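Propionate kinase (Francisella tularensis subsp. tularensis, PDB 3KHY) probably catalyses the reversible transfer of phosphate between ATP and acetate or propionate, as a homodimeric, magnesium-dependent kinase of the acetokinase family. Local coordinates at residues Q91-S96 with E105-C110; S96-A101 with P136-F141. One frame throughout, in Å; residues are numbered along the deposited sequence.

Contact 1: residues Q91-S96 with E105-C110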
ATOM      1  N   GLN A  91       4.082 -11.174  17.623  1.00 21.38           N
ATOM      2  CA  GLN A  91       5.347 -11.833  17.318  1.00 28.25           C
ATOM      3  C   GLN A  91       5.630 -12.996  18.259  1.00 29.41           C
ATOM      4  O   GLN A  91       6.646 -13.670  18.125  1.00 31.32           O
ATOM      5  CB  GLN A  91       6.504 -10.833  17.343  1.00 35.95           C
ATOM      6  CG  GLN A  91       6.491  -9.869  16.169  1.00 35.21           C
ATOM      7  CD  GLN A  91       7.785  -9.095  16.049  1.00 41.72           C
ATOM      8  OE1 GLN A  91       7.939  -8.027  16.647  1.00 46.14           O
ATOM      9  NE2 GLN A  91       8.727  -9.630  15.278  1.00 36.08           N
ATOM     10  N   TYR A  92       4.718 -13.240  19.194  1.00 29.01           N
ATOM     11  CA  TYR A  92       4.867 -14.329  20.149  1.00 31.48           C
ATOM     12  C   TYR A  92       4.694 -15.708  19.529  1.00 32.63           C
ATOM     13  O   TYR A  92       5.338 -16.664  19.951  1.00 34.51           O
ATOM     14  CB  TYR A  92       3.844 -14.200  21.276  1.00 33.15           C
ATOM     15  CG  TYR A  92       4.052 -13.021  22.189  1.00 42.31           C
ATOM     16  CD1 TYR A  92       5.049 -13.038  23.159  1.00 49.04           C
ATOM     17  CD2 TYR A  92       3.233 -11.904  22.107  1.00 43.30           C
ATOM     18  CE1 TYR A  92       5.236 -11.963  24.013  1.00 51.80           C
ATOM     19  CE2 TYR A  92       3.412 -10.826  22.951  1.00 49.84           C
ATOM     20  CZ  TYR A  92       4.415 -10.861  23.903  1.00 53.60           C
ATOM     21  OH  TYR A  92       4.597  -9.791  24.747  1.00 56.14           O
ATOM     22  N   PHE A  93       3.796 -15.830  18.555  1.00 27.82           N
ATOM     23  CA  PHE A  93       3.429 -17.156  18.071  1.00 21.70           C
ATOM     24  C   PHE A  93       3.661 -17.340  16.582  1.00 26.60           C
ATOM     25  O   PHE A  93       3.030 -16.671  15.760  1.00 20.84           O
ATOM     26  CB  PHE A  93       1.973 -17.458  18.400  1.00 17.92           C
ATOM     27  CG  PHE A  93       1.674 -17.465  19.876  1.00 25.77           C
ATOM     28  CD1 PHE A  93       2.055 -18.535  20.664  1.00 26.08           C
ATOM     29  CD2 PHE A  93       1.004 -16.411  20.470  1.00 26.43           C
ATOM     30  CE1 PHE A  93       1.776 -18.553  22.026  1.00 30.78           C
ATOM     31  CE2 PHE A  93       0.717 -16.427  21.835  1.00 25.35           C
ATOM     32  CZ  PHE A  93       1.104 -17.502  22.605  1.00 28.31           C
ATOM     33  N   SER A  94       4.557 -18.265  16.247  1.00 24.49           N
ATOM     34  CA  SER A  94       4.845 -18.595  14.857  1.00 23.05           C
ATOM     35  C   SER A  94       4.301 -19.979  14.527  1.00 26.67           C
ATOM     36  O   SER A  94       4.524 -20.497  13.434  1.00 27.26           O
ATOM     37  CB  SER A  94       6.353 -18.558  14.617  1.00 25.68           C
ATOM     38  OG  SER A  94       6.992 -19.528  15.426  1.00 33.92           O
ATOM     39  N   LYS A  95       3.594 -20.577  15.481  1.00 20.16           N
ATOM     40  CA  LYS A  95       2.965 -21.872  15.274  1.00 22.50           C
ATOM     41  C   LYS A  95       1.892 -22.073  16.331  1.00 24.62           C
ATOM     42  O   LYS A  95       1.794 -21.293  17.276  1.00 23.74           O
ATOM     43  CB  LYS A  95       4.008 -22.981  15.395  1.00 30.39           C
ATOM     44  CG  LYS A  95       4.726 -22.959  16.727  1.00 37.04           C
ATOM     45  CD  LYS A  95       5.766 -24.062  16.852  1.00 44.65           C
ATOM     46  CE  LYS A  95       6.509 -23.938  18.172  1.00 47.73           C
ATOM     47  NZ  LYS A  95       7.668 -24.870  18.261  1.00 57.62           N
ATOM     48  N   SER A  96       1.087 -23.117  16.171  1.00 23.08           N
ATOM     49  CA  SER A  96       0.030 -23.417  17.127  1.00 27.11           C
ATOM     50  C   SER A  96       0.643 -23.888  18.444  1.00 27.48           C
ATOM     51  O   SER A  96       1.762 -24.389  18.458  1.00 27.51           O
ATOM     52  CB  SER A  96      -0.910 -24.476  16.549  1.00 24.66           C
ATOM     53  OG  SER A  96      -1.459 -24.019  15.309  1.00 25.00           O
ATOM     54  N   GLU A 105      -0.865 -16.139  28.967  1.00 42.19           N
ATOM     55  CA  GLU A 105      -0.277 -14.836  29.264  1.00 45.48           C
ATOM     56  C   GLU A 105       0.101 -14.120  27.971  1.00 37.07           C
ATOM     57  O   GLU A 105      -0.182 -12.933  27.798  1.00 36.76           O
ATOM     58  CB  GLU A 105       0.958 -14.973  30.165  1.00 54.44           C
ATOM     59  CG  GLU A 105       0.654 -15.400  31.594  1.00 67.14           C
ATOM     60  CD  GLU A 105       1.904 -15.513  32.462  1.00 77.27           C
ATOM     61  OE1 GLU A 105       2.979 -15.032  32.036  1.00 75.22           O
ATOM     62  OE2 GLU A 105       1.806 -16.084  33.573  1.00 80.29           O
ATOM     63  N   LYS A 106       0.742 -14.852  27.067  1.00 33.67           N
ATOM     64  CA  LYS A 106       1.168 -14.294  25.786  1.00 35.02           C
ATOM     65  C   LYS A 106      -0.011 -13.839  24.933  1.00 33.44           C
ATOM     66  O   LYS A 106       0.009 -12.749  24.357  1.00 35.61           O
ATOM     67  CB  LYS A 106       2.007 -15.312  25.019  1.00 38.58           C
ATOM     68  CG  LYS A 106       3.342 -15.635  25.659  1.00 42.07           C
ATOM     69  CD  LYS A 106       4.083 -16.650  24.811  1.00 46.15           C
ATOM     70  CE  LYS A 106       5.381 -17.083  25.460  1.00 56.34           C
ATOM     71  NZ  LYS A 106       6.012 -18.167  24.660  1.00 60.13           N
ATOM     72  N   ILE A 107      -1.035 -14.682  24.836  1.00 31.50           N
ATOM     73  CA  ILE A 107      -2.250 -14.305  24.123  1.00 26.98           C
ATOM     74  C   ILE A 107      -2.829 -13.019  24.704  1.00 39.65           C
ATOM     75  O   ILE A 107      -3.257 -12.127  23.970  1.00 32.16           O
ATOM     76  CB  ILE A 107      -3.316 -15.415  24.195  1.00 29.72           C
ATOM     77  CG1 ILE A 107      -2.838 -16.644  23.425  1.00 24.43           C
ATOM     78  CG2 ILE A 107      -4.637 -14.915  23.618  1.00 30.02           C
ATOM     79  CD1 ILE A 107      -3.764 -17.832  23.538  1.00 26.39           C
ATOM     80  N   LYS A 108      -2.831 -12.919  26.030  1.00 28.20           N
ATOM     81  CA  LYS A 108      -3.360 -11.737  26.691  1.00 33.83           C
ATOM     82  C   LYS A 108      -2.551 -10.490  26.316  1.00 34.20           C
ATOM     83  O   LYS A 108      -3.093  -9.393  26.232  1.00 33.07           O
ATOM     84  CB  LYS A 108      -3.368 -11.943  28.209  1.00 45.88           C
ATOM     85  CG  LYS A 108      -3.700 -10.695  29.016  1.00 58.81           C
ATOM     86  CD  LYS A 108      -3.727 -10.981  30.518  1.00 71.46           C
ATOM     87  CE  LYS A 108      -5.037 -11.633  30.963  1.00 79.55           C
ATOM     88  NZ  LYS A 108      -5.269 -12.997  30.393  1.00 79.66           N
ATOM     89  N   ALA A 109      -1.255 -10.660  26.083  1.00 34.54           N
ATOM     90  CA  ALA A 109      -0.397  -9.527  25.743  1.00 33.13           C
ATOM     91  C   ALA A 109      -0.668  -9.019  24.328  1.00 30.19           C
ATOM     92  O   ALA A 109      -0.235  -7.924  23.964  1.00 32.17           O
ATOM     93  CB  ALA A 109       1.068  -9.886  25.918  1.00 33.21           C
ATOM     94  N   CYS A 110      -1.410  -9.806  23.548  1.00 30.24           N
ATOM     95  CA  CYS A 110      -1.734  -9.458  22.162  1.00 27.91           C
ATOM     96  C   CYS A 110      -3.082  -8.741  22.055  1.00 34.17           C
ATOM     97  O   CYS A 110      -3.535  -8.419  20.959  1.00 28.06           O
ATOM     98  CB  CYS A 110      -1.762 -10.720  21.289  1.00 24.85           C
ATOM     99  SG  CYS A 110      -0.153 -11.512  21.046  1.00 31.03           S
TER

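Contact 2: residues S96-A101 with P136-F141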
ATOM      1  N   SER A  96       1.087 -23.117  16.171  1.00 23.08           N
ATOM      2  CA  SER A  96       0.030 -23.417  17.127  1.00 27.11           C
ATOM      3  C   SER A  96       0.643 -23.888  18.444  1.00 27.48           C
ATOM      4  O   SER A  96       1.762 -24.389  18.458  1.00 27.51           O
ATOM      5  CB  SER A  96      -0.910 -24.476  16.549  1.00 24.66           C
ATOM      6  OG  SER A  96      -1.459 -24.019  15.309  1.00 25.00           O
ATOM      7  N   VAL A  97      -0.083 -23.719  19.546  1.00 23.29           N
ATOM      8  CA  VAL A  97       0.449 -24.064  20.866  1.00 27.67           C
ATOM      9  C   VAL A  97      -0.630 -24.594  21.793  1.00 33.23           C
ATOM     10  O   VAL A  97      -1.787 -24.161  21.743  1.00 27.29           O
ATOM     11  CB  VAL A  97       1.087 -22.845  21.578  1.00 35.19           C
ATOM     12  CG1 VAL A  97       2.282 -22.331  20.803  1.00 35.35           C
ATOM     13  CG2 VAL A  97       0.041 -21.745  21.785  1.00 30.10           C
ATOM     14  N   LEU A  98      -0.246 -25.537  22.643  1.00 30.08           N
ATOM     15  CA  LEU A  98      -1.135 -26.001  23.694  1.00 35.21           C
ATOM     16  C   LEU A  98      -1.444 -24.843  24.624  1.00 36.09           C
ATOM     17  O   LEU A  98      -0.580 -24.018  24.904  1.00 35.42           O
ATOM     18  CB  LEU A  98      -0.489 -27.141  24.476  1.00 37.98           C
ATOM     19  CG  LEU A  98      -0.406 -28.466  23.721  1.00 44.18           C
ATOM     20  CD1 LEU A  98       0.763 -29.304  24.234  1.00 53.82           C
ATOM     21  CD2 LEU A  98      -1.728 -29.225  23.832  1.00 43.13           C
ATOM     22  N   ILE A  99      -2.683 -24.782  25.090  1.00 32.87           N
ATOM     23  CA  ILE A  99      -3.109 -23.749  26.018  1.00 35.11           C
ATOM     24  C   ILE A  99      -2.641 -24.075  27.424  1.00 37.96           C
ATOM     25  O   ILE A  99      -2.988 -25.117  27.968  1.00 38.52           O
ATOM     26  CB  ILE A  99      -4.646 -23.641  26.076  1.00 38.17           C
ATOM     27  CG1 ILE A  99      -5.189 -23.008  24.796  1.00 39.81           C
ATOM     28  CG2 ILE A  99      -5.071 -22.833  27.299  1.00 42.04           C
ATOM     29  CD1 ILE A  99      -4.733 -21.592  24.595  1.00 43.87           C
ATOM     30  N   ASN A 100      -1.858 -23.176  28.009  1.00 38.80           N
ATOM     31  CA  ASN A 100      -1.511 -23.258  29.421  1.00 47.68           C
ATOM     32  C   ASN A 100      -1.324 -21.851  29.964  1.00 45.80           C
ATOM     33  O   ASN A 100      -1.455 -20.879  29.223  1.00 40.94           O
ATOM     34  CB  ASN A 100      -0.245 -24.089  29.620  1.00 49.28           C
ATOM     35  CG  ASN A 100       0.861 -23.683  28.679  1.00 50.84           C
ATOM     36  OD1 ASN A 100       1.377 -22.569  28.757  1.00 47.54           O
ATOM     37  ND2 ASN A 100       1.224 -24.580  27.769  1.00 51.43           N
ATOM     38  N   ALA A 101      -1.024 -21.737  31.251  1.00 42.38           N
ATOM     39  CA  ALA A 101      -0.838 -20.429  31.867  1.00 48.69           C
ATOM     40  C   ALA A 101       0.147 -19.567  31.074  1.00 47.38           C
ATOM     41  O   ALA A 101      -0.076 -18.372  30.879  1.00 43.36           O
ATOM     42  CB  ALA A 101      -0.375 -20.579  33.301  1.00 53.42           C
ATOM     43  N   PRO A 136      -7.426 -31.407  26.466  1.00 45.10           N
ATOM     44  CA  PRO A 136      -6.342 -30.489  26.115  1.00 43.33           C
ATOM     45  C   PRO A 136      -6.893 -29.451  25.139  1.00 39.43           C
ATOM     46  O   PRO A 136      -7.842 -29.745  24.404  1.00 33.76           O
ATOM     47  CB  PRO A 136      -5.329 -31.390  25.396  1.00 45.07           C
ATOM     48  CG  PRO A 136      -5.785 -32.795  25.627  1.00 50.13           C
ATOM     49  CD  PRO A 136      -7.250 -32.733  25.855  1.00 48.27           C
ATOM     50  N   GLN A 137      -6.321 -28.252  25.144  1.00 36.50           N
ATOM     51  CA  GLN A 137      -6.772 -27.187  24.261  1.00 32.43           C
ATOM     52  C   GLN A 137      -5.595 -26.596  23.492  1.00 30.03           C
ATOM     53  O   GLN A 137      -4.478 -26.507  24.009  1.00 32.98           O
ATOM     54  CB  GLN A 137      -7.504 -26.104  25.053  1.00 36.32           C
ATOM     55  CG  GLN A 137      -8.594 -26.652  25.960  1.00 40.29           C
ATOM     56  CD  GLN A 137      -9.502 -25.571  26.507  1.00 45.07           C
ATOM     57  OE1 GLN A 137      -9.660 -25.434  27.716  1.00 60.59           O
ATOM     58  NE2 GLN A 137     -10.106 -24.800  25.620  1.00 37.74           N
ATOM     59  N   VAL A 138      -5.854 -26.203  22.251  1.00 28.64           N
ATOM     60  CA  VAL A 138      -4.824 -25.654  21.375  1.00 25.82           C
ATOM     61  C   VAL A 138      -5.302 -24.340  20.755  1.00 25.64           C
ATOM     62  O   VAL A 138      -6.474 -24.208  20.396  1.00 26.17           O
ATOM     63  CB  VAL A 138      -4.460 -26.656  20.255  1.00 27.75           C
ATOM     64  CG1 VAL A 138      -3.682 -25.968  19.129  1.00 25.02           C
ATOM     65  CG2 VAL A 138      -3.665 -27.826  20.825  1.00 27.36           C
ATOM     66  N   ALA A 139      -4.392 -23.368  20.655  1.00 27.93           N
ATOM     67  CA  ALA A 139      -4.675 -22.097  19.989  1.00 23.62           C
ATOM     68  C   ALA A 139      -3.992 -22.061  18.614  1.00 23.02           C
ATOM     69  O   ALA A 139      -2.806 -22.381  18.494  1.00 22.73           O
ATOM     70  CB  ALA A 139      -4.198 -20.942  20.839  1.00 24.96           C
ATOM     71  N   VAL A 140      -4.754 -21.688  17.587  1.00 22.13           N
ATOM     72  CA  VAL A 140      -4.250 -21.604  16.221  1.00 19.90           C
ATOM     73  C   VAL A 140      -4.456 -20.170  15.729  1.00 16.81           C
ATOM     74  O   VAL A 140      -5.596 -19.702  15.635  1.00 19.62           O
ATOM     75  CB  VAL A 140      -5.007 -22.576  15.300  1.00 20.71           C
ATOM     76  CG1 VAL A 140      -4.462 -22.506  13.875  1.00 23.80           C
ATOM     77  CG2 VAL A 140      -4.933 -24.014  15.847  1.00 24.10           C
ATOM     78  N   PHE A 141      -3.360 -19.489  15.407  1.00 18.19           N
ATOM     79  CA  PHE A 141      -3.372 -18.042  15.169  1.00 14.68           C
ATOM     80  C   PHE A 141      -3.423 -17.679  13.685  1.00 17.93           C
ATOM     81  O   PHE A 141      -2.656 -18.224  12.891  1.00 17.52           O
ATOM     82  CB  PHE A 141      -2.126 -17.409  15.801  1.00 17.37           C
ATOM     83  CG  PHE A 141      -1.911 -17.803  17.234  1.00 21.96           C
ATOM     84  CD1 PHE A 141      -2.455 -17.047  18.260  1.00 22.68           C
ATOM     85  CD2 PHE A 141      -1.190 -18.945  17.551  1.00 20.86           C
ATOM     86  CE1 PHE A 141      -2.274 -17.421  19.594  1.00 22.03           C
ATOM     87  CE2 PHE A 141      -1.004 -19.325  18.874  1.00 21.13           C
ATOM     88  CZ  PHE A 141      -1.547 -18.560  19.897  1.00 22.00           C
TER
HETATM   89  O   HOH W   1      -1.051 -21.147  14.636  1.00 17.47           O

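Contact 1: residues Q91-S96 with E105-C110
Cys110 SG meets the ring of Tyr92 in a Cys sulfur-aromatic contact, 3.6 Å from CD2 and at the ring's edge, 74° off the normal. The contact joins the loop after strand 79-86 to helix 101-109 in the acetokinase fold, and no hydrogen bond crosses it. Lys106 gives the largest share of the helix side. Its CG lies anti to the carbonyl carbon (chi1 -67°), and the extended chain beyond it touches both aromatic rings, crossing each side chain obliquely. CB lies over one face of Tyr92, and CG comes 4.0 Å from Tyr92 CD1. Toward the other ring, Lys106 CB is 3.4 Å from Phe93 CZ, with Lys106 CD also touching CZ and CE1. Tyr92, at the surface, also touches Ala109, whose CB lies 3.7 Å from Tyr92 OH. Phe93, by contrast, is buried, and its ring points its edge at the helix backbone with Ile107 N near the ring plane. The Ile107 side chain also packs on Ile122 of helix 118-131. Phe93 CE2 touches Ile107 CG1 at 3.9 Å.

Contact 2: residues S96-A101 with P136-F141
Val97 has CG1 anti to the carbonyl carbon (chi1 -63°), which leaves CG2 in the crowded position between N and the carbonyl carbon. From there CG2 touches the edge of the Phe141 ring, in its plane and 3.9 Å from CE2, with the two side chains crossing at about a right angle. The backbones form an antiparallel pair at one end of the mixed sheet of the actin-like ATPase fold. Val97 and Ala139 are a hydrogen-bonded pair: Val97 N gives to Ala139 O at 3.2 Å, and Ala139 N gives back to Val97 O at 2.9 Å. Ile99 N adds a third bond, to Gln137 O at 2.7 Å, almost straight at the hydrogen (170°), though the donor is tilted 34° from the carbonyl plane. Leu98 and Val138, a non-hydrogen-bonded pair, share the sheet face turned away from Val97 and Ala139, and Leu98 CD2 meets Val138 CG2 at 3.8 Å. Ile99 lays its CG1 against Gln137 CB and its CD1 3.8 Å from Ala139 CB. At the other end, a water donates to Ser96 OG and accepts from Phe141 N at 2.9 Å, linking Ser96 to strand 137-141. Ser96 OG also bonds to Glu379 OE1. Asp142, probably the proton donor/acceptor, directly follows Phe141. Helix 101-109, N-capped by the Asn100 side chain, and helix 118-131 both pack on Ile99; helix 372-382 meets Val138 and Val140; strand 79-86 hydrogen-bonds to the far edge of strand 137-141.

In the fold
Contacts 1 and 2 share Ser96; contact 2 contains strand 97-98, while contact 1 joins the loop before it to the helix after it. Contact 2 is buried and mainly backbone chemistry: it adds the outermost strand of the sheet within this chain. Contact 1 is partly exposed, rests mainly on side-chain packing with no hydrogen bond across it, and packs the preceding loop on helix 101-109. The two meet where Phe93 stacks on Phe141, with Phe93 CD2 3.4 Å from Phe141 CZ, and where Ile107 touches both Phe141 and Ile99. These four residues thus form a chain of apolar contacts from loop and helix to the sheet edge, about 10 Å from the side chain of the predicted catalytic Asp142 at Phe93 and closer at Phe141.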